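Local coordinates for CRISPR-associated endonuclease Cas3-HD (Methanocaldococcus jannaschii, PDB 3S4L), which cleaves single-stranded DNA in a magnesium-dependent manner, and single-stranded RNA without needing cations, as the HD nuclease of a CRISPR antiviral defence system, at residues 87-98 with 148-159. Numbering follows the deposited sequence.
Sequences MGFRHELVSAYY and KLKKFDGMIEDF. With CA (calcium ion), chain C.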
loop_
_atom_site.group_PDB
_atom_site.type_symbol
_atom_site.label_atom_id
_atom_site.label_comp_id
_atom_site.label_asym_id
_atom_site.label_seq_id
_atom_site.Cartn_x
_atom_site.Cartn_y
_atom_site.Cartn_z
ATOM N N MET A 87 -5.753 18.274 4.746
ATOM C CA MET A 87 -5.728 19.127 3.548
ATOM C C MET A 87 -5.650 18.304 2.260
ATOM O O MET A 87 -4.790 18.546 1.397
ATOM C CB MET A 87 -4.571 20.136 3.608
ATOM C CG MET A 87 -4.419 20.804 4.970
ATOM S SD MET A 87 -4.680 22.587 4.978
ATOM C CE MET A 87 -3.001 23.178 5.188
ATOM N N GLY A 88 -6.549 17.329 2.143
ATOM C CA GLY A 88 -6.594 16.492 0.964
ATOM C C GLY A 88 -5.501 15.437 0.907
ATOM O O GLY A 88 -5.512 14.579 0.012
ATOM N N PHE A 89 -4.548 15.487 1.836
ATOM C CA PHE A 89 -3.491 14.488 1.795
ATOM C C PHE A 89 -4.065 13.065 1.839
ATOM O O PHE A 89 -4.977 12.770 2.621
ATOM C CB PHE A 89 -2.467 14.650 2.908
ATOM C CG PHE A 89 -1.427 13.556 2.908
ATOM C CD1 PHE A 89 -0.413 13.532 1.943
ATOM C CD2 PHE A 89 -1.475 12.534 3.850
ATOM C CE1 PHE A 89 0.554 12.496 1.923
ATOM C CE2 PHE A 89 -0.508 11.509 3.854
ATOM C CZ PHE A 89 0.505 11.481 2.890
ATOM N N ARG A 90 -3.537 12.190 0.986
ATOM C CA ARG A 90 -4.008 10.798 0.919
ATOM C C ARG A 90 -2.850 9.816 1.118
ATOM O O ARG A 90 -2.013 9.624 0.236
ATOM C CB ARG A 90 -4.724 10.546 -0.405
ATOM C CG ARG A 90 -5.793 11.576 -0.693
ATOM C CD ARG A 90 -7.178 11.143 -0.263
ATOM N NE ARG A 90 -7.202 10.377 0.977
ATOM C CZ ARG A 90 -7.895 9.254 1.139
ATOM N NH1 ARG A 90 -8.607 8.769 0.127
ATOM N NH2 ARG A 90 -7.877 8.611 2.304
ATOM N N HIS A 91 -2.801 9.221 2.305
ATOM C CA HIS A 91 -1.702 8.343 2.693
ATOM C C HIS A 91 -1.479 7.182 1.720
ATOM O O HIS A 91 -0.337 6.753 1.509
ATOM C CB HIS A 91 -1.954 7.783 4.087
ATOM C CG HIS A 91 -3.157 6.896 4.166
ATOM N ND1 HIS A 91 -4.442 7.375 4.214
ATOM C CD2 HIS A 91 -3.254 5.545 4.217
ATOM C CE1 HIS A 91 -5.292 6.362 4.280
ATOM N NE2 HIS A 91 -4.594 5.250 4.279
ATOM N N GLU A 92 -2.554 6.680 1.118
ATOM C CA GLU A 92 -2.437 5.474 0.290
ATOM C C GLU A 92 -1.565 5.657 -0.951
ATOM O O GLU A 92 -0.997 4.687 -1.464
ATOM C CB GLU A 92 -3.811 4.895 -0.097
ATOM C CG GLU A 92 -4.703 5.817 -0.895
ATOM C CD GLU A 92 -5.689 6.581 -0.007
ATOM O OE1 GLU A 92 -5.261 7.156 1.018
ATOM O OE2 GLU A 92 -6.895 6.594 -0.332
ATOM N N LEU A 93 -1.464 6.892 -1.444
ATOM C CA LEU A 93 -0.624 7.168 -2.622
ATOM C C LEU A 93 0.843 7.001 -2.247
ATOM O O LEU A 93 1.643 6.473 -3.018
ATOM C CB LEU A 93 -0.873 8.574 -3.173
ATOM C CG LEU A 93 -2.032 8.807 -4.153
ATOM C CD1 LEU A 93 -3.358 8.302 -3.643
ATOM C CD2 LEU A 93 -2.122 10.301 -4.486
ATOM N N VAL A 94 1.183 7.456 -1.045
ATOM C CA VAL A 94 2.521 7.277 -0.508
ATOM C C VAL A 94 2.787 5.817 -0.159
ATOM O O VAL A 94 3.898 5.337 -0.358
ATOM C CB VAL A 94 2.745 8.131 0.742
ATOM C CG1 VAL A 94 4.065 7.744 1.419
ATOM C CG2 VAL A 94 2.697 9.602 0.365
ATOM N N SER A 95 1.774 5.118 0.353
ATOM C CA SER A 95 1.878 3.661 0.555
ATOM C C SER A 95 2.169 2.918 -0.764
ATOM O O SER A 95 3.061 2.058 -0.823
ATOM C CB SER A 95 0.597 3.084 1.183
ATOM O OG SER A 95 0.306 3.618 2.467
ATOM N N ALA A 96 1.409 3.254 -1.807
ATOM C CA ALA A 96 1.561 2.614 -3.116
ATOM C C ALA A 96 2.989 2.717 -3.631
ATOM O O ALA A 96 3.522 1.767 -4.221
ATOM C CB ALA A 96 0.581 3.206 -4.135
ATOM N N TYR A 97 3.601 3.874 -3.412
ATOM C CA TYR A 97 4.979 4.115 -3.845
ATOM C C TYR A 97 5.942 3.163 -3.167
ATOM O O TYR A 97 6.697 2.480 -3.844
ATOM C CB TYR A 97 5.394 5.564 -3.581
ATOM C CG TYR A 97 6.873 5.864 -3.830
ATOM C CD1 TYR A 97 7.320 6.278 -5.083
ATOM C CD2 TYR A 97 7.806 5.788 -2.799
ATOM C CE1 TYR A 97 8.674 6.591 -5.313
ATOM C CE2 TYR A 97 9.156 6.080 -3.018
ATOM C CZ TYR A 97 9.581 6.482 -4.278
ATOM O OH TYR A 97 10.912 6.774 -4.493
ATOM N N TYR A 98 5.913 3.092 -1.837
ATOM C CA TYR A 98 6.839 2.193 -1.146
ATOM C C TYR A 98 6.513 0.714 -1.401
ATOM O O TYR A 98 7.408 -0.139 -1.472
ATOM C CB TYR A 98 6.890 2.481 0.351
ATOM C CG TYR A 98 7.641 3.734 0.657
ATOM C CD1 TYR A 98 9.029 3.770 0.557
ATOM C CD2 TYR A 98 6.966 4.897 1.026
ATOM C CE1 TYR A 98 9.732 4.942 0.815
ATOM C CE2 TYR A 98 7.661 6.069 1.310
ATOM C CZ TYR A 98 9.034 6.081 1.195
ATOM O OH TYR A 98 9.703 7.230 1.471
ATOM N N LYS A 148 -3.617 15.449 -4.030
ATOM C CA LYS A 148 -3.598 14.528 -2.899
ATOM C C LYS A 148 -2.215 14.417 -2.274
ATOM O O LYS A 148 -2.043 13.837 -1.202
ATOM C CB LYS A 148 -4.141 13.156 -3.304
ATOM C CG LYS A 148 -5.626 13.141 -3.688
ATOM C CD LYS A 148 -5.972 11.781 -4.340
ATOM C CE LYS A 148 -7.477 11.529 -4.429
ATOM N NZ LYS A 148 -7.747 10.056 -4.571
ATOM N N LEU A 149 -1.231 14.995 -2.948
ATOM C CA LEU A 149 0.137 14.969 -2.448
ATOM C C LEU A 149 0.633 16.371 -2.108
ATOM O O LEU A 149 1.746 16.545 -1.607
ATOM C CB LEU A 149 1.059 14.275 -3.455
ATOM C CG LEU A 149 0.779 12.780 -3.429
ATOM C CD1 LEU A 149 1.586 12.014 -4.465
ATOM C CD2 LEU A 149 1.078 12.284 -2.005
ATOM N N LYS A 150 -0.207 17.367 -2.366
ATOM C CA LYS A 150 0.185 18.760 -2.148
ATOM C C LYS A 150 0.872 18.951 -0.796
ATOM O O LYS A 150 1.975 19.504 -0.724
ATOM C CB LYS A 150 -1.029 19.689 -2.247
ATOM C CG LYS A 150 -0.662 21.180 -2.300
ATOM C CD LYS A 150 -1.892 22.047 -2.554
ATOM C CE LYS A 150 -1.497 23.483 -2.888
ATOM N NZ LYS A 150 -0.813 24.149 -1.742
ATOM N N LYS A 151 0.228 18.479 0.271
ATOM C CA LYS A 151 0.753 18.683 1.627
ATOM C C LYS A 151 1.726 17.597 2.111
ATOM O O LYS A 151 2.065 17.553 3.294
ATOM C CB LYS A 151 -0.386 18.871 2.639
ATOM C CG LYS A 151 -1.060 20.223 2.553
ATOM C CD LYS A 151 -0.018 21.314 2.360
ATOM C CE LYS A 151 -0.562 22.705 2.653
ATOM N NZ LYS A 151 0.559 23.686 2.804
ATOM N N PHE A 152 2.188 16.729 1.216
ATOM C CA PHE A 152 3.183 15.741 1.631
ATOM C C PHE A 152 4.501 16.443 1.968
ATOM O O PHE A 152 5.032 17.208 1.160
ATOM C CB PHE A 152 3.407 14.665 0.563
ATOM C CG PHE A 152 4.462 13.641 0.939
ATOM C CD1 PHE A 152 4.214 12.697 1.936
ATOM C CD2 PHE A 152 5.693 13.610 0.285
ATOM C CE1 PHE A 152 5.180 11.750 2.285
ATOM C CE2 PHE A 152 6.660 12.661 0.620
ATOM C CZ PHE A 152 6.407 11.730 1.628
ATOM N N ASP A 153 5.022 16.183 3.164
ATOM C CA ASP A 153 6.258 16.821 3.614
ATOM C C ASP A 153 7.216 15.810 4.234
ATOM O O ASP A 153 7.844 16.083 5.262
ATOM C CB ASP A 153 5.945 17.918 4.628
ATOM C CG ASP A 153 5.200 17.393 5.853
ATOM O OD1 ASP A 153 4.565 16.308 5.781
ATOM O OD2 ASP A 153 5.252 18.082 6.889
ATOM N N GLY A 154 7.311 14.635 3.610
ATOM C CA GLY A 154 8.287 13.631 4.001
ATOM C C GLY A 154 7.822 12.650 5.070
ATOM O O GLY A 154 6.836 12.877 5.772
ATOM N N MET A 155 8.550 11.550 5.193
ATOM C CA MET A 155 8.292 10.565 6.230
ATOM C C MET A 155 8.870 11.033 7.562
ATOM O O MET A 155 9.703 11.943 7.597
ATOM C CB MET A 155 8.885 9.208 5.817
ATOM C CG MET A 155 8.490 8.794 4.405
ATOM S SD MET A 155 6.699 8.905 4.147
ATOM C CE MET A 155 6.179 7.317 4.850
ATOM N N ILE A 156 8.415 10.414 8.651
ATOM C CA ILE A 156 8.969 10.691 9.972
ATOM C C ILE A 156 10.463 10.325 10.013
ATOM O O ILE A 156 10.970 9.668 9.110
ATOM C CB ILE A 156 8.178 9.963 11.105
ATOM C CG1 ILE A 156 7.927 8.498 10.753
ATOM C CG2 ILE A 156 6.841 10.628 11.349
ATOM C CD1 ILE A 156 9.065 7.581 11.110
ATOM N N GLU A 157 11.164 10.770 11.051
ATOM C CA GLU A 157 12.595 10.517 11.198
ATOM C C GLU A 157 12.908 9.026 11.359
ATOM O O GLU A 157 13.860 8.512 10.763
ATOM C CB GLU A 157 13.131 11.296 12.407
ATOM C CG GLU A 157 14.628 11.185 12.609
ATOM C CD GLU A 157 15.053 11.521 14.028
ATOM O OE1 GLU A 157 14.970 12.711 14.418
ATOM O OE2 GLU A 157 15.468 10.588 14.755
ATOM N N ASP A 158 12.104 8.338 12.167
ATOM C CA ASP A 158 12.313 6.920 12.444
ATOM C C ASP A 158 12.086 6.022 11.220
ATOM O O ASP A 158 12.272 4.813 11.304
ATOM C CB ASP A 158 11.379 6.436 13.572
ATOM C CG ASP A 158 11.616 7.149 14.902
ATOM O OD1 ASP A 158 12.644 7.850 15.055
ATOM O OD2 ASP A 158 10.766 6.994 15.810
ATOM N N PHE A 159 11.702 6.609 10.090
ATOM C CA PHE A 159 11.108 5.841 8.987
ATOM C C PHE A 159 11.836 4.565 8.563
ATOM O O PHE A 159 11.237 3.486 8.534
ATOM C CB PHE A 159 10.889 6.712 7.750
ATOM C CG PHE A 159 10.266 5.968 6.611
ATOM C CD1 PHE A 159 8.997 5.409 6.751
ATOM C CD2 PHE A 159 10.951 5.802 5.407
ATOM C CE1 PHE A 159 8.408 4.706 5.700
ATOM C CE2 PHE A 159 10.373 5.097 4.344
ATOM C CZ PHE A 159 9.093 4.551 4.490
HETATM CA CA CA C . -5.559 3.252 4.909
HETATM O O HOH W 1 -2.416 17.309 0.062
HETATM O O HOH W 2 -6.424 3.861 7.527
HETATM O O HOH W 3 -6.076 1.302 6.053
#
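Y98, V94 and L93, on one side of a helix of the HD-nuclease fold, pack against the end of helix 142-149 and the loop leading on to helix 159-167, whose first residue is F159. The Y98 ring lies beneath F159: CZ of F159 sits 3.6 Å above the middle of one tyrosine face, the two planes inclined at 54°, while Y97 CD2 covers the opposite face. M155 slides past the tyrosine in the other direction, making a Met-aromatic contact with SD 5.4 Å from the Y98 ring centroid. The bend at chi2 puts SD 4.0 Å from V94 CG1, and that at chi3 brings CE near the same methyl, tip to tip; an unbranched, flexible methionine suits this place. Branched V94 serves a second partner with CG2, which meets F152 CD1 (3.8 Å) and L149 CD2. With its CG anti to the backbone N (chi1 176°), F89 swings its CE1 to 3.7 Å from F152 CD1, two flat apolar rings suited to burial. L93 CD2 lies across K148, whose methylenes also cross R90 while its amine stays at the rim. H91, turned away from this apolar layer, binds the calcium ion through NE2 with D67, H123 and H124, the residues of the catalytic magnesium site. Just before it, R90 N donates to K148 O (3.1 Å, 150° at the hydrogen), meeting a lone pair in the carbonyl plane.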